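Local coordinates for protein nicotinate-nucleotide diphosphorylase (Carboxylating) (Streptococcus pyogenes GA06023, PDB 5HUO) that probably catalyses the decarboxylating transfer of phosphoribosyl from 5-phospho-alpha-D-ribose 1-diphosphate to quinolinate, yielding nicotinate mononucleotide for NAD+ biosynthesis, at residues Y55-I60 / S121-L126; Q66-L71 / V115-G120; F72-G77 / D303-G308; L136-G141 / L172-A177; Q254-I259 / R283-D288. All blocks are in the same frame, centred on the assembly; numbering follows the deposited sequence.

Contact 1. Residues Y55-I60 / S121-L126; sequences YSTNAI and SVRSLL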
# COMPACT_ATOMS: atom_id res chain seq x y z
N TYR A 55 13.82 -21.95 3.90
CA TYR A 55 14.69 -23.00 3.37
C TYR A 55 14.85 -24.16 4.33
O TYR A 55 14.78 -25.31 3.96
CB TYR A 55 16.08 -22.45 3.01
CG TYR A 55 16.06 -21.47 1.86
CD1 TYR A 55 15.95 -21.88 0.56
CD2 TYR A 55 16.12 -20.13 2.10
CE1 TYR A 55 15.89 -20.99 -0.49
CE2 TYR A 55 16.06 -19.23 1.05
CZ TYR A 55 15.95 -19.68 -0.25
OH TYR A 55 15.96 -18.78 -1.26
N SER A 56 15.02 -23.86 5.60
CA SER A 56 15.29 -24.90 6.62
C SER A 56 14.12 -25.85 6.73
O SER A 56 14.28 -27.06 6.80
CB SER A 56 15.72 -24.28 8.00
OG SER A 56 15.68 -22.83 7.96
N THR A 57 12.92 -25.31 6.67
CA THR A 57 11.73 -26.16 6.73
C THR A 57 11.50 -26.87 5.41
O THR A 57 11.17 -28.02 5.40
CB THR A 57 10.48 -25.37 7.11
OG1 THR A 57 10.63 -24.94 8.45
CG2 THR A 57 9.22 -26.17 7.02
N ASN A 58 11.61 -26.17 4.32
CA ASN A 58 11.45 -26.80 3.01
C ASN A 58 12.47 -27.86 2.60
O ASN A 58 12.14 -28.80 1.93
CB ASN A 58 11.39 -25.74 1.94
CG ASN A 58 10.22 -24.83 2.17
OD1 ASN A 58 9.45 -25.05 3.09
ND2 ASN A 58 10.12 -23.78 1.38
N ALA A 59 13.69 -27.71 3.02
CA ALA A 59 14.68 -28.74 2.73
C ALA A 59 14.37 -30.08 3.38
O ALA A 59 14.57 -31.10 2.76
CB ALA A 59 16.07 -28.29 3.16
N ILE A 60 13.99 -30.08 4.65
CA ILE A 60 13.70 -31.33 5.37
C ILE A 60 12.31 -31.90 5.13
O ILE A 60 12.15 -33.11 5.04
CB ILE A 60 13.93 -31.21 6.89
CG1 ILE A 60 15.35 -30.69 7.17
CG2 ILE A 60 13.73 -32.55 7.58
CD1 ILE A 60 16.48 -31.36 6.40
N SER A 121 -0.45 -28.68 7.70
CA SER A 121 0.75 -29.19 7.04
C SER A 121 2.00 -28.73 7.78
O SER A 121 2.06 -27.63 8.32
CB SER A 121 0.84 -28.77 5.58
OG SER A 121 1.12 -27.41 5.50
N VAL A 122 3.00 -29.59 7.80
CA VAL A 122 4.23 -29.31 8.53
C VAL A 122 4.87 -27.97 8.14
O VAL A 122 5.35 -27.21 8.97
CB VAL A 122 5.27 -30.41 8.30
CG1 VAL A 122 6.60 -30.01 8.92
CG2 VAL A 122 4.82 -31.68 8.94
N ARG A 123 4.89 -27.71 6.86
CA ARG A 123 5.50 -26.49 6.38
C ARG A 123 4.80 -25.27 6.94
O ARG A 123 5.45 -24.32 7.36
CB ARG A 123 5.61 -26.51 4.88
CG ARG A 123 6.81 -27.32 4.41
CD ARG A 123 6.48 -28.20 3.21
NE ARG A 123 7.66 -28.51 2.39
CZ ARG A 123 7.98 -27.89 1.24
NH1 ARG A 123 9.07 -28.23 0.58
NH2 ARG A 123 7.21 -26.92 0.76
N SER A 124 3.48 -25.29 7.00
CA SER A 124 2.73 -24.18 7.56
C SER A 124 2.96 -24.01 9.07
O SER A 124 3.02 -22.90 9.56
CB SER A 124 1.25 -24.33 7.31
OG SER A 124 1.06 -24.65 5.96
N LEU A 125 3.11 -25.12 9.77
CA LEU A 125 3.27 -25.03 11.19
C LEU A 125 4.61 -24.45 11.57
O LEU A 125 4.70 -23.56 12.43
CB LEU A 125 3.09 -26.37 11.85
CG LEU A 125 1.72 -27.06 11.55
CD1 LEU A 125 1.74 -28.44 12.15
CD2 LEU A 125 0.53 -26.33 12.02
N LEU A 126 5.66 -24.91 10.93
CA LEU A 126 7.00 -24.48 11.32
C LEU A 126 7.35 -23.09 10.81
O LEU A 126 8.00 -22.34 11.48
CB LEU A 126 8.03 -25.47 10.85
CG LEU A 126 7.83 -26.88 11.39
CD1 LEU A 126 9.02 -27.76 11.06
CD2 LEU A 126 7.59 -26.90 12.89
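Asn58 lays its amide over the guanidinium of Arg123. The two planes are only 10° apart, and Asn58 OD1 stands above the centre of the arginine group, 3.7 Å from Arg123 CZ. The side chains as a whole cross at about a right angle, yet their flat ends stack. A bend at chi2 (138°) carries the arginine head toward the other helix. Both groups are also held from outside the overlap: Asn58 ND2 donates to Glu53, and Arg123 NE donates to the backbone oxygen of Phe61. Between the segments themselves, Arg123 NH1 adds only a weak bond to Asn58 O at 3.4 Å. Thr57 serves the apolar half of the contact. With its methyl anti to the backbone N, the Thr57 side chain runs past that of Arg123 in the opposite direction, and Thr57 CG2 lies 3.7 Å from Arg123 CG. Its hydroxyl oxygen OG1 sits 3.6 Å from Leu126 CB and is hydrogen-bonded to Asp54, so a threonine suits both demands. Ser121 is the N-cap of the second helix, whose Val122 and Leu125 turn to strand 66-73, while Ala59 and Ile60 meet a neighbouring subunit. Two nearly antiparallel helices (157°) with axes 9.7 Å apart thus make a helical layer of the N-terminal domain, an alpha/beta sandwich in this family.

Contact 2. Residues Q66-L71 / V115-G120; sequences QAKVSL and VLEIIG
Leu71 lies beside Val115, both side chains pointing the same way, with Leu71 CD2 4.0 Å from Val115 CG1. Leu71 CB also meets Leu116 CB at 4.1 Å, because Val115 and Leu116 both face this one leucine: a classic beta bulge. Leu71 N donates to Leu116 O, and Leu71 O takes the N-H of Val115. Ile118 follows on the same face, its CD1 4.1 Å from Leu71 CB. Farther along, the ladder is regular, and Ile118 N to Val69 O is almost straight (178°). These two strands are central neighbours in the four-stranded antiparallel sheet of the N-terminal domain, flanked by 95-98 and 304-311. The face bearing Val69, Leu71 and Ile118 is covered by Leu125 and Leu133 of helix 122-153, which explains its branched apolar residues. The other face is more polar. Lys68, bent at chi3 (74°) and chi4, runs its CD past Ile119 CG1 at 4.0 Å, the two chains side by side, before turning NZ toward Glu117. The resulting salt bridge, Lys68 NZ to Glu117 OE2, is long at 3.5 Å, the two side chains crossing at an angle. Ser70 OG rests 3.6 Å from Glu117 CG. At the far end Gln66 folds its amide over Gly120, Gln66 NE2 lying 3.6 Å from Gly120 CA, where the chain turns a corner.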
# COMPACT_ATOMS: atom_id res chain seq x y z
N GLN A 66 -0.43 -34.01 7.00
CA GLN A 66 -0.88 -33.24 8.12
C GLN A 66 -0.04 -33.59 9.34
O GLN A 66 0.51 -34.66 9.45
CB GLN A 66 -2.32 -33.51 8.43
CG GLN A 66 -3.25 -33.13 7.30
CD GLN A 66 -3.31 -31.64 7.08
OE1 GLN A 66 -2.54 -31.08 6.30
NE2 GLN A 66 -4.23 -30.98 7.78
N ALA A 67 0.08 -32.63 10.24
CA ALA A 67 0.79 -32.81 11.48
C ALA A 67 0.13 -32.02 12.58
O ALA A 67 -0.72 -31.17 12.33
CB ALA A 67 2.23 -32.39 11.30
N LYS A 68 0.51 -32.34 13.79
CA LYS A 68 -0.02 -31.67 14.95
C LYS A 68 1.14 -31.20 15.80
O LYS A 68 2.10 -31.90 15.97
CB LYS A 68 -0.91 -32.58 15.78
CG LYS A 68 -1.44 -31.93 17.05
CD LYS A 68 -2.74 -32.54 17.60
CE LYS A 68 -2.59 -33.91 18.27
NZ LYS A 68 -1.45 -33.93 19.23
N VAL A 69 0.99 -29.98 16.34
CA VAL A 69 1.95 -29.38 17.25
C VAL A 69 1.20 -28.75 18.38
O VAL A 69 0.11 -28.26 18.21
CB VAL A 69 2.71 -28.22 16.66
CG1 VAL A 69 3.89 -27.85 17.56
CG2 VAL A 69 3.30 -28.60 15.36
N SER A 70 1.82 -28.74 19.54
CA SER A 70 1.21 -28.23 20.76
C SER A 70 1.83 -26.91 21.22
O SER A 70 3.05 -26.74 21.22
CB SER A 70 1.31 -29.28 21.86
OG SER A 70 0.50 -30.38 21.53
N LEU A 71 0.97 -26.02 21.64
CA LEU A 71 1.38 -24.77 22.21
C LEU A 71 1.34 -24.89 23.74
O LEU A 71 0.28 -25.14 24.30
CB LEU A 71 0.46 -23.65 21.78
CG LEU A 71 0.74 -22.27 22.42
CD1 LEU A 71 2.08 -21.68 22.01
CD2 LEU A 71 -0.39 -21.33 22.04
N VAL A 115 -2.15 -25.01 25.97
CA VAL A 115 -3.05 -23.94 25.57
C VAL A 115 -3.81 -24.25 24.27
O VAL A 115 -4.99 -24.06 24.17
CB VAL A 115 -2.26 -22.65 25.39
CG1 VAL A 115 -3.19 -21.52 24.93
CG2 VAL A 115 -1.58 -22.26 26.70
N LEU A 116 -3.09 -24.77 23.29
CA LEU A 116 -3.66 -25.12 22.00
C LEU A 116 -2.91 -26.27 21.33
O LEU A 116 -1.71 -26.44 21.52
CB LEU A 116 -3.59 -23.92 21.05
CG LEU A 116 -4.78 -23.03 20.88
CD1 LEU A 116 -4.61 -22.28 19.58
CD2 LEU A 116 -6.12 -23.73 20.85
N GLU A 117 -3.64 -26.97 20.47
CA GLU A 117 -3.06 -27.85 19.49
C GLU A 117 -3.33 -27.26 18.16
O GLU A 117 -4.40 -26.79 17.87
CB GLU A 117 -3.65 -29.22 19.61
CG GLU A 117 -3.03 -30.03 20.75
CD GLU A 117 -3.85 -31.25 21.16
OE1 GLU A 117 -5.09 -31.29 20.98
OE2 GLU A 117 -3.22 -32.18 21.74
N ILE A 118 -2.28 -27.23 17.36
CA ILE A 118 -2.34 -26.69 16.01
C ILE A 118 -2.18 -27.81 14.96
O ILE A 118 -1.18 -28.52 14.96
CB ILE A 118 -1.24 -25.64 15.76
CG1 ILE A 118 -1.31 -24.54 16.76
CG2 ILE A 118 -1.40 -25.02 14.36
CD1 ILE A 118 -0.40 -24.73 17.95
N ILE A 119 -3.16 -27.92 14.05
CA ILE A 119 -3.19 -29.01 13.05
C ILE A 119 -3.17 -28.49 11.63
O ILE A 119 -3.99 -27.71 11.24
CB ILE A 119 -4.41 -29.91 13.17
CG1 ILE A 119 -4.36 -30.70 14.45
CG2 ILE A 119 -4.47 -30.89 12.03
CD1 ILE A 119 -5.13 -30.02 15.56
N GLY A 120 -2.21 -28.97 10.87
CA GLY A 120 -2.07 -28.60 9.48
C GLY A 120 -0.80 -29.18 8.87
O GLY A 120 -0.09 -29.97 9.47

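Contact 3. Residues F72-G77 / D303-G308; sequences FAKEAG and DFSMKG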
# COMPACT_ATOMS: atom_id res chain seq x y z
N PHE A 72 2.48 -24.70 24.37
CA PHE A 72 2.62 -24.82 25.81
C PHE A 72 2.99 -23.49 26.45
O PHE A 72 3.86 -22.77 25.97
CB PHE A 72 3.71 -25.84 26.18
CG PHE A 72 3.33 -27.25 25.92
CD1 PHE A 72 2.45 -27.91 26.78
CD2 PHE A 72 3.86 -27.96 24.83
CE1 PHE A 72 2.05 -29.21 26.52
CE2 PHE A 72 3.48 -29.25 24.60
CZ PHE A 72 2.57 -29.87 25.43
N ALA A 73 2.33 -23.19 27.55
CA ALA A 73 2.76 -22.10 28.36
C ALA A 73 4.02 -22.53 29.08
O ALA A 73 4.08 -23.64 29.58
CB ALA A 73 1.68 -21.72 29.37
N LYS A 74 5.00 -21.65 29.19
CA LYS A 74 6.26 -21.97 29.86
C LYS A 74 6.57 -21.13 31.07
O LYS A 74 7.66 -21.19 31.64
CB LYS A 74 7.39 -21.90 28.86
CG LYS A 74 7.35 -23.12 27.96
CD LYS A 74 7.96 -24.32 28.71
CE LYS A 74 7.44 -25.72 28.28
NZ LYS A 74 8.34 -26.38 27.25
N GLU A 75 5.58 -20.38 31.52
CA GLU A 75 5.75 -19.36 32.55
C GLU A 75 4.37 -18.91 33.02
O GLU A 75 3.44 -18.85 32.22
CB GLU A 75 6.51 -18.18 31.92
CG GLU A 75 6.87 -17.07 32.87
CD GLU A 75 7.67 -15.97 32.21
OE1 GLU A 75 8.02 -16.07 31.01
OE2 GLU A 75 7.98 -15.00 32.91
N ALA A 76 4.25 -18.59 34.28
CA ALA A 76 2.99 -18.22 34.87
C ALA A 76 2.63 -16.77 34.60
O ALA A 76 3.50 -15.89 34.63
CB ALA A 76 3.00 -18.47 36.35
N GLY A 77 1.36 -16.54 34.28
CA GLY A 77 0.87 -15.23 34.01
C GLY A 77 -0.52 -15.23 33.43
O GLY A 77 -1.32 -16.12 33.72
N ASP A 303 6.95 -16.30 28.38
CA ASP A 303 7.49 -17.45 27.66
C ASP A 303 6.42 -18.57 27.31
O ASP A 303 5.55 -18.94 28.16
CB ASP A 303 8.66 -18.01 28.44
CG ASP A 303 9.56 -18.96 27.58
OD1 ASP A 303 9.50 -18.95 26.32
OD2 ASP A 303 10.34 -19.74 28.18
N PHE A 304 6.42 -18.99 26.04
CA PHE A 304 5.65 -20.10 25.52
C PHE A 304 6.59 -20.92 24.62
O PHE A 304 7.62 -20.42 24.21
CB PHE A 304 4.48 -19.68 24.61
CG PHE A 304 3.34 -19.00 25.30
CD1 PHE A 304 3.41 -17.62 25.61
CD2 PHE A 304 2.20 -19.67 25.61
CE1 PHE A 304 2.37 -16.98 26.22
CE2 PHE A 304 1.13 -19.03 26.23
CZ PHE A 304 1.21 -17.70 26.54
N SER A 305 6.21 -22.16 24.30
CA SER A 305 6.88 -22.89 23.27
C SER A 305 5.90 -23.76 22.50
O SER A 305 4.85 -24.10 22.96
CB SER A 305 7.99 -23.75 23.84
OG SER A 305 7.46 -25.00 24.29
N MET A 306 6.28 -24.08 21.28
CA MET A 306 5.53 -25.00 20.41
C MET A 306 6.40 -26.24 20.24
O MET A 306 7.51 -26.16 19.72
CB MET A 306 5.26 -24.42 19.06
CG MET A 306 3.99 -23.64 19.03
SD MET A 306 3.74 -22.75 17.49
CE MET A 306 3.97 -24.00 16.23
N LYS A 307 5.88 -27.36 20.69
CA LYS A 307 6.63 -28.59 20.78
C LYS A 307 5.71 -29.78 20.54
O LYS A 307 4.48 -29.65 20.46
CB LYS A 307 7.31 -28.69 22.19
CG LYS A 307 8.79 -28.38 22.20
CD LYS A 307 9.23 -27.75 23.51
CE LYS A 307 10.67 -27.17 23.40
NZ LYS A 307 11.06 -26.24 24.53
N GLY A 308 6.31 -30.96 20.45
CA GLY A 308 5.56 -32.19 20.34
C GLY A 308 4.96 -32.40 18.97
O GLY A 308 3.81 -32.86 18.85
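Phe72 opens the contact with a pair of backbone bonds to Ser305: Phe72 N reaches Ser305 O at 2.8 Å, almost straight, and Ser305 N answers to Phe72 O at 2.9 Å. This is an antiparallel hydrogen-bonded pair, through which strand 304-311, late in the chain, adds itself to the edge of the N-terminal sheet beside strand 66-73. The Phe72 ring lies obliquely near the backbone oxygens of Ser305 and Lys307. Ala73 comes next, in a non-hydrogen-bonded pair with Phe304. Its small side chain suits the place, since the phenyl ring lies close by, Phe304 CE2 being 4.2 Å from Ala73 CB. That ring also packs on Leu136 of helix 122-153. At Lys74 the strand has ended, yet Lys74 N still donates to Asp303 O at 3.0 Å. The lysine chain, bent at chi2 (-79°), runs back over the strand pair until Lys74 NZ makes a weak bond to Ser305 OG, 3.4 Å away; Lys307 NZ lies 3.8 Å from the same Lys74 NZ. Glu75 then stretches out, CG anti to the backbone N (-176°), and its OE1 accepts the N-H of Asp303 at 2.8 Å, on the anti side and 32° out of the carboxylate plane. The firm bonds are therefore those that use main-chain N-H groups, whereas the two ammonium groups, near each other at the protein surface, would be expected to repel each other, though solvent may screen them.

Contact 4. Residues L136-G141 / L172-A177; sequences LQHLSG and LFEKYA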
# COMPACT_ATOMS: atom_id res chain seq x y z
N LEU A 136 2.02 -13.59 20.50
CA LEU A 136 1.46 -14.18 21.73
C LEU A 136 2.29 -13.88 22.96
O LEU A 136 1.78 -13.51 24.01
CB LEU A 136 1.32 -15.66 21.59
CG LEU A 136 0.55 -16.32 22.74
CD1 LEU A 136 -0.93 -16.03 22.63
CD2 LEU A 136 0.79 -17.82 22.73
N GLN A 137 3.59 -13.98 22.83
CA GLN A 137 4.51 -13.72 23.95
C GLN A 137 4.41 -12.29 24.38
O GLN A 137 4.35 -11.99 25.56
CB GLN A 137 5.92 -14.08 23.60
CG GLN A 137 6.14 -15.58 23.67
CD GLN A 137 7.52 -15.99 23.32
OE1 GLN A 137 8.33 -15.15 22.87
NE2 GLN A 137 7.81 -17.27 23.42
N HIS A 138 4.38 -11.42 23.41
CA HIS A 138 4.42 -9.95 23.68
C HIS A 138 3.13 -9.49 24.39
O HIS A 138 3.17 -8.78 25.41
CB HIS A 138 4.61 -9.19 22.36
CG HIS A 138 4.63 -7.70 22.49
ND1 HIS A 138 5.70 -7.02 23.00
CD2 HIS A 138 3.72 -6.75 22.14
CE1 HIS A 138 5.46 -5.71 22.98
NE2 HIS A 138 4.26 -5.52 22.47
N LEU A 139 2.00 -9.93 23.83
CA LEU A 139 0.73 -9.51 24.34
C LEU A 139 0.48 -10.16 25.72
O LEU A 139 -0.08 -9.53 26.63
CB LEU A 139 -0.39 -9.82 23.34
CG LEU A 139 -0.23 -9.11 22.01
CD1 LEU A 139 -1.40 -9.43 21.11
CD2 LEU A 139 -0.19 -7.63 22.15
N SER A 140 0.84 -11.43 25.87
CA SER A 140 0.63 -12.09 27.16
C SER A 140 1.50 -11.47 28.27
O SER A 140 1.14 -11.38 29.41
CB SER A 140 0.89 -13.60 27.02
OG SER A 140 -0.12 -14.21 26.21
N GLY A 141 2.65 -11.01 27.85
CA GLY A 141 3.58 -10.27 28.73
C GLY A 141 2.99 -9.01 29.27
O GLY A 141 3.06 -8.74 30.47
N LEU A 172 -2.87 -0.67 19.03
CA LEU A 172 -4.08 -1.43 19.10
C LEU A 172 -3.96 -2.72 19.87
O LEU A 172 -4.87 -3.10 20.63
CB LEU A 172 -4.47 -1.78 17.67
CG LEU A 172 -5.78 -2.46 17.45
CD1 LEU A 172 -6.90 -1.44 17.72
CD2 LEU A 172 -5.83 -2.89 16.03
N PHE A 173 -2.88 -3.43 19.64
CA PHE A 173 -2.68 -4.79 20.17
C PHE A 173 -2.31 -4.65 21.64
O PHE A 173 -2.76 -5.42 22.48
CB PHE A 173 -1.55 -5.56 19.45
CG PHE A 173 -1.82 -5.91 18.01
CD1 PHE A 173 -1.62 -5.00 17.02
CD2 PHE A 173 -2.20 -7.15 17.64
CE1 PHE A 173 -1.88 -5.32 15.69
CE2 PHE A 173 -2.49 -7.46 16.33
CZ PHE A 173 -2.33 -6.54 15.34
N GLU A 174 -1.48 -3.69 21.93
CA GLU A 174 -1.04 -3.44 23.30
C GLU A 174 -2.19 -2.94 24.15
O GLU A 174 -2.37 -3.35 25.26
CB GLU A 174 0.15 -2.49 23.31
CG GLU A 174 1.34 -3.12 22.58
CD GLU A 174 2.61 -2.29 22.64
OE1 GLU A 174 2.55 -1.04 22.87
OE2 GLU A 174 3.70 -2.89 22.47
N LYS A 175 -3.01 -2.08 23.59
CA LYS A 175 -4.18 -1.56 24.33
C LYS A 175 -5.05 -2.74 24.69
O LYS A 175 -5.65 -2.77 25.77
CB LYS A 175 -4.94 -0.54 23.50
CG LYS A 175 -4.13 0.74 23.28
CD LYS A 175 -4.46 1.82 24.32
CE LYS A 175 -3.47 2.97 24.23
NZ LYS A 175 -3.82 4.09 25.14
N TYR A 176 -5.18 -3.68 23.76
CA TYR A 176 -6.07 -4.82 23.95
C TYR A 176 -5.52 -5.64 25.13
O TYR A 176 -6.29 -6.02 26.02
CB TYR A 176 -6.17 -5.66 22.66
CG TYR A 176 -6.80 -7.03 22.84
CD1 TYR A 176 -8.16 -7.17 23.10
CD2 TYR A 176 -6.00 -8.19 22.83
CE1 TYR A 176 -8.73 -8.43 23.31
CE2 TYR A 176 -6.58 -9.44 22.99
CZ TYR A 176 -7.95 -9.54 23.27
OH TYR A 176 -8.50 -10.76 23.51
N ALA A 177 -4.23 -5.94 25.10
CA ALA A 177 -3.59 -6.73 26.14
C ALA A 177 -3.74 -6.15 27.54
O ALA A 177 -3.95 -6.87 28.51
CB ALA A 177 -2.11 -6.86 25.86
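A chi1 of 178° swings the His138 ring out across the gap, CG trans to the backbone N, while Glu174 extends beyond CG to meet it. NE2 of His138 donates to Glu174 OE2 at 2.7 Å. The oxygen lies in the plane of the ring and offers its anti lone pair, the one turned from the other carboxylate oxygen. Ring and carboxylate are nearly coplanar, and the N-H points only roughly at its acceptor (154°). The same OE2 also takes a hydrogen bond from Thr167, so two donors grip one oxygen, which should restrict the carboxylate. A histidine fits here because its edge N-H can reach a partner on another helix from a rigid ring. One residue on, Leu139 carries the apolar part. Its CD2 methyl fits against the backbone of the facing helix, 3.4 Å from Phe173 O and 3.7 Å from Phe173 CB, while CD1 comes at the edge of the Phe173 ring. Ala177 is small enough to bring the backbones together, with CA atoms of Leu139 and Ala177 5.4 Å apart and Ala177 CB 3.4 Å from Leu139 O. The segments run at 46° to each other, their axes 9.0 Å apart at closest. Helix 122-153 thereby leans on helix 171-180, which shares Phe173 with Ile38 and Thr41 of helix 35-49. On another side of the long helix, Leu136 and Ser140 touch Phe304 of strand 304-311. On helix 171-180, Lys175 is salt-bridged to Asp162, just after strand 159-161.

Contact 5. Residues Q254-I259 / R283-D288; sequences QIEQAI and RGLAID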
# COMPACT_ATOMS: atom_id res chain seq x y z
N GLN A 254 -0.03 15.96 49.34
CA GLN A 254 -0.51 16.84 48.26
C GLN A 254 -1.79 16.24 47.61
O GLN A 254 -2.85 16.89 47.50
CB GLN A 254 0.62 17.11 47.24
N ILE A 255 -1.69 14.98 47.22
CA ILE A 255 -2.80 14.26 46.57
C ILE A 255 -4.06 14.35 47.41
O ILE A 255 -5.13 14.70 46.90
CB ILE A 255 -2.46 12.77 46.30
CG1 ILE A 255 -1.39 12.68 45.21
CG2 ILE A 255 -3.70 12.01 45.88
CD1 ILE A 255 -0.84 11.29 44.98
N GLU A 256 -3.93 14.04 48.69
CA GLU A 256 -5.09 14.03 49.59
C GLU A 256 -5.78 15.39 49.72
O GLU A 256 -7.00 15.49 49.77
CB GLU A 256 -4.68 13.56 50.98
CG GLU A 256 -5.78 12.81 51.70
CD GLU A 256 -5.69 11.31 51.52
OE1 GLU A 256 -4.60 10.75 51.78
OE2 GLU A 256 -6.71 10.69 51.18
N GLN A 257 -4.96 16.43 49.80
CA GLN A 257 -5.47 17.80 49.85
C GLN A 257 -6.27 18.15 48.59
O GLN A 257 -7.39 18.66 48.65
CB GLN A 257 -4.34 18.79 50.09
N ALA A 258 -5.68 17.81 47.44
CA ALA A 258 -6.33 18.04 46.13
C ALA A 258 -7.69 17.37 46.04
O ALA A 258 -8.65 17.94 45.56
CB ALA A 258 -5.43 17.57 44.99
N ILE A 259 -7.75 16.14 46.52
CA ILE A 259 -9.02 15.39 46.44
C ILE A 259 -10.17 16.16 47.09
O ILE A 259 -11.22 16.40 46.46
CB ILE A 259 -8.91 14.04 47.14
CG1 ILE A 259 -7.94 13.14 46.38
CG2 ILE A 259 -10.29 13.39 47.24
CD1 ILE A 259 -7.93 11.71 46.89
N ARG A 283 -3.28 2.99 47.32
CA ARG A 283 -4.37 2.18 47.90
C ARG A 283 -5.28 3.00 48.82
O ARG A 283 -4.82 3.77 49.66
CB ARG A 283 -3.84 1.00 48.66
CG ARG A 283 -4.94 0.01 49.01
CD ARG A 283 -4.35 -1.19 49.72
NE ARG A 283 -3.55 -2.03 48.83
CZ ARG A 283 -2.43 -2.67 49.16
NH1 ARG A 283 -1.93 -2.58 50.37
NH2 ARG A 283 -1.82 -3.41 48.27
N GLY A 284 -6.57 2.88 48.59
CA GLY A 284 -7.57 3.55 49.42
C GLY A 284 -7.85 5.04 49.20
O GLY A 284 -8.74 5.57 49.85
N LEU A 285 -7.13 5.71 48.30
CA LEU A 285 -7.46 7.12 47.98
C LEU A 285 -8.71 7.23 47.13
O LEU A 285 -9.11 6.31 46.45
CB LEU A 285 -6.33 7.86 47.26
CG LEU A 285 -4.96 7.67 47.91
CD1 LEU A 285 -3.87 8.44 47.20
CD2 LEU A 285 -5.02 8.04 49.39
N ALA A 286 -9.34 8.38 47.20
CA ALA A 286 -10.56 8.65 46.45
C ALA A 286 -10.14 9.36 45.16
O ALA A 286 -10.50 10.49 44.88
CB ALA A 286 -11.54 9.51 47.25
N ILE A 287 -9.36 8.64 44.37
CA ILE A 287 -9.05 9.05 43.01
C ILE A 287 -9.71 8.03 42.15
O ILE A 287 -10.00 6.92 42.60
CB ILE A 287 -7.54 9.10 42.73
CG1 ILE A 287 -6.90 7.72 42.85
CG2 ILE A 287 -6.88 10.05 43.69
CD1 ILE A 287 -5.46 7.70 42.41
N ASP A 288 -9.90 8.40 40.90
CA ASP A 288 -10.58 7.51 39.95
C ASP A 288 -9.65 6.48 39.29
O ASP A 288 -10.03 5.32 39.12
CB ASP A 288 -11.31 8.31 38.91
CG ASP A 288 -12.35 9.23 39.55
OD1 ASP A 288 -13.43 8.71 39.94
OD2 ASP A 288 -12.09 10.45 39.64
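In the alpha/beta barrel of the C-terminal domain, Ile255 and Ile259 of helix 252-262 meet Leu285, Ala286 and Ile287, in the loop that leads into strand 289-291. The two isoleucines are one helical turn apart and so present one apolar stripe to the loop. Ile259 touches all three loop residues: its CD1 lies 3.8 Å from Ile287 CG2, 3.5 Å from Ala286 O and 4.2 Å from Leu285 CB, and its CG2 touches Ala286 CB at 4.1 Å. With CG1 trans to the carbonyl carbon (chi1 -67°) and chi2 extended, the terminal methyl is carried out from the helix toward the loop. Ile255 makes contact through CG2, which meets Leu285 CD1 at 3.8 Å, the two side chains crossing at about a right angle. Leu285 is forked between two neighbours, for its CD2 methyl comes 3.6 Å from Glu256 OE2 while CD1 goes to Ile255. The loop includes an inverse gamma turn centred on Ala286, with a weak bond from Ile287 N to Leu285 O. Just beyond it, Asp288 is tied by a salt bridge to Arg267 and by a hydrogen bond to Ile268 N, while Ile287 packs on Ile268 and Cys270 of strand 267-271. Branched aliphatic residues suit this seam, because methyl groups can interlock from several directions. Cohesion between helix and loop accordingly comes from dispersion and the burial of apolar surface, with the directional polar bonds kept to the loop's attachments.

Overall arrangement
Contacts 1, 2 and 3 lie together in the N-terminal domain, toward one end of the chain's elongated shape: contact 2 is centred about 14 Å from contact 1 and about 13 Å from contact 3, with which it shares strand 66-73. Along the chain contact 2 is nested inside the loop closed by contact 1. Helix 122-153 then runs from contact 1 to contact 4, whose centre is about 16 Å from that of contact 3 and only about 5 Å from that of the chain. Contact 5 stands apart in the barrel, about 30 Å from contact 4 and 57 Å from contact 1 between centres. Contact 3, enclosing contacts 4 and 5 in sequence, returns the chain to the N-terminal sheet.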